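Local coordinates for protein 24-sterol C-methyltransferase (Haloferax volcanii, PDB 6F5Z) that probably transfers methyl groups from S-adenosyl-L-methionine as a putative class I methyltransferase, in complex with the activator Trm112, at residues His121-Ile126 and Arg169-Asp174. Residues are numbered along the deposited sequence; the frame is centred on the assembly and turned at random.
Sequences HTLEEI and REAFRD
Two neighbouring helices packed on one side of the methyltransferase sheet, 119-129 and 165-174, meet through Leu123, whose forked end spans Ala171 and Phe172. The nearest CA atoms across the segments are those of Leu123 and Phe172, 6.7 Å apart. The two methyls divide most of the contact: Leu123 CD1 sits 3.6 Å from Ala171 CB and 3.7 Å from Ala171 O, while Leu123 CD2 approaches Phe172 CE1 at 3.7 Å and reaches the ring obliquely. No hydrogen bond links the segments; the side-chain contacts are carbon to carbon among three buried residues, so this is apolar packing. The strand order 3-2-1-4-5-7-6, with strand 218-224 antiparallel to its neighbours, is that of the class I Rossmann-like methyltransferase fold; helix 119-129 leads into strands 130-131 and 134-140, and helix 165-174 precedes strand 178-185, outermost in this chain's sheet. The bond from CA to CB of Phe172 points away from segment 121-126, yet chi1 of -90°, with CG anti to the carbonyl carbon, brings ring carbons CD1 and CE1 back toward Leu123. That ring also meets Phe136 of strand 134-140, their planes about 20° apart, and Leu123 touches Phe136 too. Bound S-adenosyl-L-homocysteine is about 13 Å from the Leu123 side chain.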
loop_
_atom_site.group_PDB
_atom_site.type_symbol
_atom_site.label_atom_id
_atom_site.label_comp_id
_atom_site.label_asym_id
_atom_site.label_seq_id
_atom_site.Cartn_x
_atom_site.Cartn_y
_atom_site.Cartn_z
ATOM N N HIS B 121 7.150 13.343 -16.654
ATOM C CA HIS B 121 8.009 14.330 -15.986
ATOM C C HIS B 121 7.442 14.689 -14.608
ATOM O O HIS B 121 8.193 14.839 -13.650
ATOM C CB HIS B 121 8.219 15.576 -16.846
ATOM C CG HIS B 121 9.100 16.600 -16.202
ATOM N ND1 HIS B 121 10.422 16.322 -15.882
ATOM C CD2 HIS B 121 8.797 17.835 -15.743
ATOM C CE1 HIS B 121 10.884 17.416 -15.290
ATOM N NE2 HIS B 121 9.944 18.345 -15.183
ATOM N N THR B 122 6.112 14.754 -14.499
ATOM C CA THR B 122 5.515 15.025 -13.170
ATOM C C THR B 122 5.913 13.893 -12.205
ATOM O O THR B 122 6.244 14.180 -11.061
ATOM C CB THR B 122 4.004 15.196 -13.295
ATOM O OG1 THR B 122 3.768 16.400 -14.055
ATOM C CG2 THR B 122 3.324 15.325 -11.924
ATOM N N LEU B 123 5.874 12.613 -12.642
ATOM C CA LEU B 123 6.289 11.535 -11.746
ATOM C C LEU B 123 7.753 11.669 -11.301
ATOM O O LEU B 123 8.091 11.385 -10.168
ATOM C CB LEU B 123 6.060 10.171 -12.388
ATOM C CG LEU B 123 4.596 9.796 -12.557
ATOM C CD1 LEU B 123 4.430 8.593 -13.471
ATOM C CD2 LEU B 123 3.919 9.535 -11.187
ATOM N N GLU B 124 8.637 12.087 -12.220
ATOM C CA GLU B 124 10.046 12.303 -11.891
ATOM C C GLU B 124 10.185 13.456 -10.872
ATOM O O GLU B 124 10.979 13.348 -9.933
ATOM C CB GLU B 124 10.827 12.634 -13.168
ATOM C CG GLU B 124 10.941 11.428 -14.094
ATOM C CD GLU B 124 11.239 11.763 -15.547
ATOM O OE1 GLU B 124 11.534 12.944 -15.850
ATOM O OE2 GLU B 124 11.094 10.855 -16.398
ATOM N N GLU B 125 9.349 14.508 -11.026
ATOM C CA GLU B 125 9.336 15.639 -10.088
ATOM C C GLU B 125 8.862 15.196 -8.703
ATOM O O GLU B 125 9.378 15.667 -7.682
ATOM C CB GLU B 125 8.433 16.740 -10.609
ATOM C CG GLU B 125 9.099 17.665 -11.622
ATOM C CD GLU B 125 10.175 18.505 -10.956
ATOM O OE1 GLU B 125 9.828 19.533 -10.327
ATOM O OE2 GLU B 125 11.362 18.109 -11.036
ATOM N N ILE B 126 7.876 14.294 -8.667
ATOM C CA ILE B 126 7.381 13.769 -7.377
ATOM C C ILE B 126 8.475 12.932 -6.707
ATOM O O ILE B 126 8.752 13.069 -5.508
ATOM C CB ILE B 126 6.074 12.975 -7.619
ATOM C CG1 ILE B 126 4.942 13.952 -7.973
ATOM C CG2 ILE B 126 5.683 12.157 -6.389
ATOM C CD1 ILE B 126 3.704 13.292 -8.563
ATOM N N ARG B 169 1.490 1.486 -13.269
ATOM C CA ARG B 169 2.589 0.806 -12.558
ATOM C C ARG B 169 3.905 0.977 -13.328
ATOM O O ARG B 169 4.946 1.266 -12.721
ATOM C CB ARG B 169 2.283 -0.692 -12.357
ATOM C CG ARG B 169 1.002 -0.943 -11.566
ATOM C CD ARG B 169 0.874 -2.376 -11.012
ATOM N NE ARG B 169 1.031 -3.405 -12.042
ATOM C CZ ARG B 169 0.042 -3.826 -12.829
ATOM N NH1 ARG B 169 -1.162 -3.252 -12.769
ATOM N NH2 ARG B 169 0.251 -4.806 -13.705
ATOM N N GLU B 170 3.841 0.803 -14.663
ATOM C CA GLU B 170 5.033 0.935 -15.484
ATOM C C GLU B 170 5.588 2.350 -15.413
ATOM O O GLU B 170 6.799 2.527 -15.295
ATOM C CB GLU B 170 4.706 0.570 -16.944
ATOM C CG GLU B 170 4.316 -0.895 -17.144
ATOM C CD GLU B 170 3.532 -1.239 -18.408
ATOM O OE1 GLU B 170 3.350 -0.353 -19.275
ATOM O OE2 GLU B 170 3.085 -2.402 -18.527
ATOM N N ALA B 171 4.707 3.378 -15.468
ATOM C CA ALA B 171 5.187 4.768 -15.439
ATOM C C ALA B 171 5.823 5.068 -14.079
ATOM O O ALA B 171 6.809 5.803 -14.016
ATOM C CB ALA B 171 4.020 5.716 -15.662
ATOM N N PHE B 172 5.240 4.557 -12.974
ATOM C CA PHE B 172 5.835 4.812 -11.664
ATOM C C PHE B 172 7.243 4.224 -11.623
ATOM O O PHE B 172 8.170 4.919 -11.235
ATOM C CB PHE B 172 4.999 4.130 -10.577
ATOM C CG PHE B 172 3.885 4.978 -10.002
ATOM C CD1 PHE B 172 3.089 5.761 -10.829
ATOM C CD2 PHE B 172 3.575 4.911 -8.654
ATOM C CE1 PHE B 172 2.003 6.502 -10.303
ATOM C CE2 PHE B 172 2.536 5.691 -8.121
ATOM C CZ PHE B 172 1.745 6.451 -8.947
ATOM N N ARG B 173 7.394 2.991 -12.110
ATOM C CA ARG B 173 8.730 2.364 -12.083
ATOM C C ARG B 173 9.684 3.130 -12.997
ATOM O O ARG B 173 10.846 3.305 -12.630
ATOM C CB ARG B 173 8.650 0.893 -12.493
ATOM C CG ARG B 173 7.807 0.073 -11.517
ATOM C CD ARG B 173 7.918 -1.430 -11.721
ATOM N NE ARG B 173 6.968 -2.150 -10.854
ATOM C CZ ARG B 173 5.854 -2.745 -11.276
ATOM N NH1 ARG B 173 5.527 -2.725 -12.565
ATOM N NH2 ARG B 173 5.065 -3.372 -10.416
ATOM N N ASP B 174 9.199 3.586 -14.191
ATOM C CA ASP B 174 10.086 4.333 -15.095
ATOM C C ASP B 174 10.576 5.644 -14.466
ATOM O O ASP B 174 11.669 6.126 -14.809
ATOM C CB ASP B 174 9.422 4.571 -16.449
ATOM C CG ASP B 174 9.243 3.325 -17.289
ATOM O OD1 ASP B 174 9.878 2.295 -16.970
ATOM O OD2 ASP B 174 8.462 3.374 -18.272
#